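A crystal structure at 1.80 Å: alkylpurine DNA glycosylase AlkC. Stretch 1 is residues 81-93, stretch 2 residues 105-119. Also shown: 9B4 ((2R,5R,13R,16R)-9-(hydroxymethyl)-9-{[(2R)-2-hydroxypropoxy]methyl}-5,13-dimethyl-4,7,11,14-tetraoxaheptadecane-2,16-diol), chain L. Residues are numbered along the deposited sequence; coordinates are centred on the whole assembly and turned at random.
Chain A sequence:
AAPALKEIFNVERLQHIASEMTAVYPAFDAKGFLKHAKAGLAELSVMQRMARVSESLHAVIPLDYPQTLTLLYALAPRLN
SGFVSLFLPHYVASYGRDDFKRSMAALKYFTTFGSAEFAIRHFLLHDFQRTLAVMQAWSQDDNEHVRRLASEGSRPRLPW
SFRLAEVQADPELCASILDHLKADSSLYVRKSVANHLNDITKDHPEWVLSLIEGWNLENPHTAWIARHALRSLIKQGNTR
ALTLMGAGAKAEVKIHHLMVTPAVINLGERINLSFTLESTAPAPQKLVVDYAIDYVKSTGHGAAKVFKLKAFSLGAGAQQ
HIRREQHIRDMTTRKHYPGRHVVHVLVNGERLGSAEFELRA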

# COMPACT_ATOMS: atom_id res chain seq x y z
N SER A 81 15.29 -9.37 12.63
CA SER A 81 14.00 -9.00 12.05
C SER A 81 14.10 -7.70 11.27
O SER A 81 14.58 -6.70 11.79
CB SER A 81 12.94 -8.86 13.14
OG SER A 81 11.80 -8.16 12.63
N GLY A 82 13.59 -7.72 10.03
CA GLY A 82 13.56 -6.51 9.23
C GLY A 82 12.55 -5.49 9.74
O GLY A 82 12.80 -4.28 9.70
N PHE A 83 11.41 -5.96 10.23
CA PHE A 83 10.42 -5.05 10.82
C PHE A 83 10.96 -4.41 12.09
O PHE A 83 10.83 -3.19 12.29
CB PHE A 83 9.13 -5.81 11.09
CG PHE A 83 8.02 -4.94 11.56
CD1 PHE A 83 7.17 -4.34 10.66
CD2 PHE A 83 7.86 -4.68 12.91
CE1 PHE A 83 6.15 -3.49 11.10
CE2 PHE A 83 6.84 -3.85 13.35
CZ PHE A 83 5.98 -3.26 12.44
N VAL A 84 11.61 -5.19 12.95
CA VAL A 84 12.21 -4.62 14.16
C VAL A 84 13.22 -3.54 13.80
O VAL A 84 13.34 -2.52 14.50
CB VAL A 84 12.84 -5.72 15.02
CG1 VAL A 84 13.78 -5.14 16.08
CG2 VAL A 84 11.75 -6.54 15.68
N SER A 85 13.95 -3.72 12.69
CA SER A 85 14.98 -2.78 12.28
C SER A 85 14.44 -1.40 11.92
O SER A 85 15.24 -0.47 11.73
CB SER A 85 15.76 -3.36 11.10
OG SER A 85 16.34 -4.61 11.50
N LEU A 86 13.12 -1.23 11.82
CA LEU A 86 12.56 0.11 11.63
C LEU A 86 12.99 1.11 12.70
O LEU A 86 12.97 2.32 12.44
CB LEU A 86 11.02 0.06 11.61
CG LEU A 86 10.36 -0.64 10.44
CD1 LEU A 86 8.86 -0.84 10.70
CD2 LEU A 86 10.58 0.12 9.17
N PHE A 87 13.40 0.66 13.90
CA PHE A 87 13.79 1.65 14.89
C PHE A 87 15.10 2.34 14.52
O PHE A 87 15.35 3.45 15.00
CB PHE A 87 13.86 1.06 16.31
CG PHE A 87 15.07 0.19 16.59
CD1 PHE A 87 16.31 0.76 16.88
CD2 PHE A 87 14.95 -1.19 16.64
CE1 PHE A 87 17.41 -0.04 17.15
CE2 PHE A 87 16.03 -2.00 16.92
CZ PHE A 87 17.28 -1.42 17.18
N LEU A 88 15.89 1.76 13.63
CA LEU A 88 17.14 2.42 13.25
C LEU A 88 16.87 3.67 12.43
O LEU A 88 17.35 4.75 12.81
CB LEU A 88 18.05 1.42 12.52
CG LEU A 88 18.45 0.22 13.36
CD1 LEU A 88 18.99 -0.88 12.44
CD2 LEU A 88 19.47 0.66 14.39
N PRO A 89 16.13 3.63 11.32
CA PRO A 89 15.76 4.90 10.67
C PRO A 89 14.98 5.83 11.58
O PRO A 89 15.14 7.06 11.49
CB PRO A 89 14.94 4.45 9.45
CG PRO A 89 14.69 3.01 9.63
CD PRO A 89 15.71 2.45 10.54
N HIS A 90 14.17 5.30 12.50
CA HIS A 90 13.46 6.17 13.42
C HIS A 90 14.43 6.99 14.27
O HIS A 90 14.20 8.18 14.50
CB HIS A 90 12.54 5.37 14.33
CG HIS A 90 11.66 6.25 15.18
ND1 HIS A 90 10.55 6.89 14.69
CD2 HIS A 90 11.79 6.64 16.47
CE1 HIS A 90 10.01 7.62 15.65
NE2 HIS A 90 10.74 7.48 16.74
N TYR A 91 15.51 6.36 14.73
CA TYR A 91 16.51 7.08 15.51
C TYR A 91 17.08 8.24 14.69
O TYR A 91 17.26 9.36 15.20
CB TYR A 91 17.61 6.10 15.96
CG TYR A 91 18.67 6.73 16.81
CD1 TYR A 91 19.67 7.47 16.23
CD2 TYR A 91 18.67 6.60 18.21
CE1 TYR A 91 20.63 8.09 16.97
CE2 TYR A 91 19.64 7.23 18.97
CZ TYR A 91 20.61 7.96 18.34
OH TYR A 91 21.59 8.62 19.05
N VAL A 92 17.33 8.01 13.40
CA VAL A 92 17.88 9.06 12.54
C VAL A 92 16.89 10.22 12.40
O VAL A 92 17.26 11.40 12.46
CB VAL A 92 18.25 8.46 11.17
CG1 VAL A 92 18.60 9.56 10.18
CG2 VAL A 92 19.37 7.46 11.32
N ALA A 93 15.62 9.90 12.14
CA ALA A 93 14.62 10.97 12.01
C ALA A 93 14.43 11.74 13.31
O ALA A 93 14.17 12.95 13.29
CB ALA A 93 13.29 10.37 11.56
N ALA A 105 22.84 9.67 4.64
CA ALA A 105 23.69 8.51 4.38
C ALA A 105 23.26 7.35 5.26
O ALA A 105 23.22 6.20 4.81
CB ALA A 105 25.16 8.85 4.62
N ALA A 106 22.89 7.65 6.52
CA ALA A 106 22.40 6.61 7.43
C ALA A 106 21.10 5.98 6.93
O ALA A 106 20.93 4.76 7.02
CB ALA A 106 22.21 7.18 8.84
N LEU A 107 20.16 6.79 6.45
CA LEU A 107 18.90 6.21 5.96
C LEU A 107 19.15 5.34 4.75
O LEU A 107 18.54 4.28 4.59
CB LEU A 107 17.89 7.31 5.63
CG LEU A 107 17.36 8.16 6.80
CD1 LEU A 107 16.33 9.20 6.30
CD2 LEU A 107 16.77 7.31 7.90
N LYS A 108 20.07 5.76 3.88
CA LYS A 108 20.35 4.97 2.69
C LYS A 108 20.94 3.62 3.08
O LYS A 108 20.66 2.60 2.44
CB LYS A 108 21.31 5.72 1.77
CG LYS A 108 21.64 4.98 0.49
CD LYS A 108 22.75 5.68 -0.30
CE LYS A 108 23.12 4.84 -1.50
NZ LYS A 108 24.14 5.48 -2.37
N TYR A 109 21.78 3.61 4.11
CA TYR A 109 22.35 2.37 4.62
C TYR A 109 21.30 1.51 5.31
O TYR A 109 21.17 0.31 5.03
CB TYR A 109 23.49 2.70 5.58
CG TYR A 109 24.03 1.51 6.34
CD1 TYR A 109 24.93 0.65 5.74
CD2 TYR A 109 23.63 1.25 7.65
CE1 TYR A 109 25.46 -0.45 6.45
CE2 TYR A 109 24.14 0.17 8.35
CZ TYR A 109 25.06 -0.66 7.75
OH TYR A 109 25.56 -1.76 8.45
N PHE A 110 20.55 2.10 6.25
CA PHE A 110 19.58 1.33 7.03
C PHE A 110 18.42 0.78 6.19
O PHE A 110 17.83 -0.24 6.56
CB PHE A 110 19.00 2.18 8.16
CG PHE A 110 19.96 2.46 9.31
CD1 PHE A 110 20.80 1.47 9.80
CD2 PHE A 110 19.97 3.71 9.91
CE1 PHE A 110 21.67 1.75 10.86
CE2 PHE A 110 20.82 3.99 10.99
CZ PHE A 110 21.68 3.02 11.45
N THR A 111 18.05 1.45 5.09
CA THR A 111 16.83 1.06 4.40
C THR A 111 16.93 -0.35 3.81
O THR A 111 15.89 -1.01 3.65
CB THR A 111 16.48 2.09 3.31
OG1 THR A 111 15.08 2.03 3.01
CG2 THR A 111 17.27 1.88 2.03
N THR A 112 18.14 -0.85 3.54
CA THR A 112 18.26 -2.23 3.06
C THR A 112 17.96 -3.26 4.15
O THR A 112 17.59 -4.40 3.84
CB THR A 112 19.66 -2.47 2.49
OG1 THR A 112 20.65 -2.40 3.53
CG2 THR A 112 20.01 -1.44 1.42
N PHE A 113 18.10 -2.90 5.41
CA PHE A 113 17.84 -3.81 6.52
C PHE A 113 16.37 -3.82 6.92
O PHE A 113 15.90 -4.79 7.53
CB PHE A 113 18.70 -3.40 7.73
CG PHE A 113 20.16 -3.54 7.48
CD1 PHE A 113 20.79 -4.75 7.71
CD2 PHE A 113 20.91 -2.48 6.95
CE1 PHE A 113 22.14 -4.90 7.46
CE2 PHE A 113 22.26 -2.63 6.71
CZ PHE A 113 22.88 -3.84 6.95
N GLY A 114 15.65 -2.78 6.59
CA GLY A 114 14.21 -2.83 6.68
C GLY A 114 13.62 -1.89 5.66
O GLY A 114 13.42 -2.21 4.48
N SER A 115 13.35 -0.68 6.14
CA SER A 115 12.86 0.38 5.28
C SER A 115 12.91 1.72 5.99
O SER A 115 12.44 1.84 7.12
CB SER A 115 11.43 0.10 4.85
OG SER A 115 10.92 1.24 4.16
N ALA A 116 13.43 2.74 5.31
CA ALA A 116 13.44 4.11 5.80
C ALA A 116 12.21 4.90 5.37
O ALA A 116 12.21 6.13 5.48
CB ALA A 116 14.73 4.81 5.35
N GLU A 117 11.14 4.21 4.95
CA GLU A 117 9.99 4.89 4.37
C GLU A 117 9.29 5.81 5.36
O GLU A 117 8.73 6.82 4.95
CB GLU A 117 8.98 3.88 3.82
CG GLU A 117 8.25 3.05 4.88
CD GLU A 117 7.61 1.82 4.25
OE1 GLU A 117 6.37 1.78 4.21
OE2 GLU A 117 8.33 0.90 3.81
N PHE A 118 9.27 5.46 6.65
CA PHE A 118 8.66 6.35 7.65
C PHE A 118 9.60 7.49 8.02
O PHE A 118 9.17 8.65 8.13
CB PHE A 118 8.27 5.54 8.88
CG PHE A 118 7.37 4.39 8.56
CD1 PHE A 118 6.13 4.63 8.00
CD2 PHE A 118 7.77 3.09 8.78
CE1 PHE A 118 5.30 3.59 7.66
CE2 PHE A 118 6.94 2.04 8.45
CZ PHE A 118 5.71 2.29 7.88
N ALA A 119 10.87 7.18 8.23
CA ALA A 119 11.82 8.19 8.70
C ALA A 119 12.01 9.30 7.67
O ALA A 119 12.10 10.48 8.03
CB ALA A 119 13.15 7.50 9.02
C01 9B4 L . -2.59 -4.61 9.28
C02 9B4 L . -1.47 -4.75 8.25
C03 9B4 L . -0.24 -5.32 8.93
C05 9B4 L . 2.00 -5.81 8.70
C06 9B4 L . 3.01 -6.48 7.77
C07 9B4 L . 3.31 -5.59 6.57
C09 9B4 L . 4.10 -3.49 5.92
C10 9B4 L . 5.32 -2.61 6.17
C12 9B4 L . 7.65 -2.73 6.66
C13 9B4 L . 8.88 -3.60 6.42
C15 9B4 L . 10.06 -3.07 7.23
C16 9B4 L . 5.06 -1.83 7.45
C17 9B4 L . 2.49 -7.81 7.22
C23 9B4 L . 4.27 -6.62 8.63
C25 9B4 L . 5.46 -8.57 8.94
C26 9B4 L . 6.83 -9.18 8.75
C27 9B4 L . 7.71 -8.36 7.79
C34 9B4 L . -1.44 -3.32 6.35
C35 9B4 L . -0.25 -2.70 5.63
C37 9B4 L . -0.78 -2.08 4.33
O04 9B4 L . 0.83 -5.44 8.02
O08 9B4 L . 3.89 -4.39 6.98
O11 9B4 L . 6.47 -3.41 6.31
O14 9B4 L . 8.62 -4.92 6.82
O18 9B4 L . 2.00 -8.68 8.20
O24 9B4 L . 5.22 -7.48 8.08
O28 9B4 L . 7.41 -9.20 10.03
O33 9B4 L . -1.12 -3.52 7.70
O36 9B4 L . 0.34 -1.74 6.45

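The two stretches pack through apolar side chains and close backbone contacts. No hydrogen bond crosses between them. Together they bury 651 Å². Helix 87-93 and helix 105-110 run nearly antiparallel, at 172°, and their axes come within 9.6 Å.

Phe 110 has the most area covered by the other stretch, 80 Å². Its CA-to-CB bond points toward stretch 1. Chi1 is m (-72°) and chi2 is -41°; together they turn one ring face to Leu 88. Leu 88 CB sits 3.7 Å from the Phe 110 ring centroid, 5° off the normal, a CH-pi contact. Val 92 meets the same ring at its edge, with Val 92 CG2 3.8 Å from Phe 110 CE2.

Val 92 has chi1 t (171°), and both its methyls are used. Its CG2 also lies 3.8 Å from Ala 106 CB. Its CG1 lies 3.7 Å from Leu 107 CD2. Leu 107 starts sideways, but its m,t conformation brings its end nearer to stretch 1. The same methyl, Leu 107 CD2, is 3.7 Å from Pro 89 CB.

Pro 89 points toward stretch 2. Its ring is apolar and buried. Pro 89 CG is 3.6 Å from Ser 115 O, and Pro 89 CB is 3.6 Å from Ala 119 CB. Ala 119 CB also comes within 3.2 Å of Pro 89 O, a tight fit for a methyl. One turn on, Ala 93 CB packs 3.8 Å from Ala 119 CB.

Leu 86 also leaves the backbone sideways. Its m,t conformation carries CD2 to 3.3 Å from Ser 115 O and to 4.1 Å from Phe 118 CD2, at the edge of the Phe 118 ring. Leu 86 CD2 is also 3.8 Å from C15 of the bound 9B4.

At the other end, the backbones come close at Gly 82 and Gly 114. Gly 82 CA is 3.4 Å from Phe 113 O, a CA-H...O contact. Gly 114 CA is 3.6 Å from Gly 82 O. An ideal CB on Gly 114 would lie 2.6 Å from Gly 82 O, a clash, so glycine suits this place.

The serines bond within their own stretches. Ser 85, chi1 m, donates from OG to Ser 81 O at 2.7 Å. Its CB, which points toward stretch 2, is 3.8 Å from Phe 113 O. Ser 115, chi1 t, donates from OG to Glu 117 OE2 at 2.6 Å, and its OG accepts from Glu 117 N at 3.1 Å. These bonds satisfy buried hydroxyls beside an apolar contact.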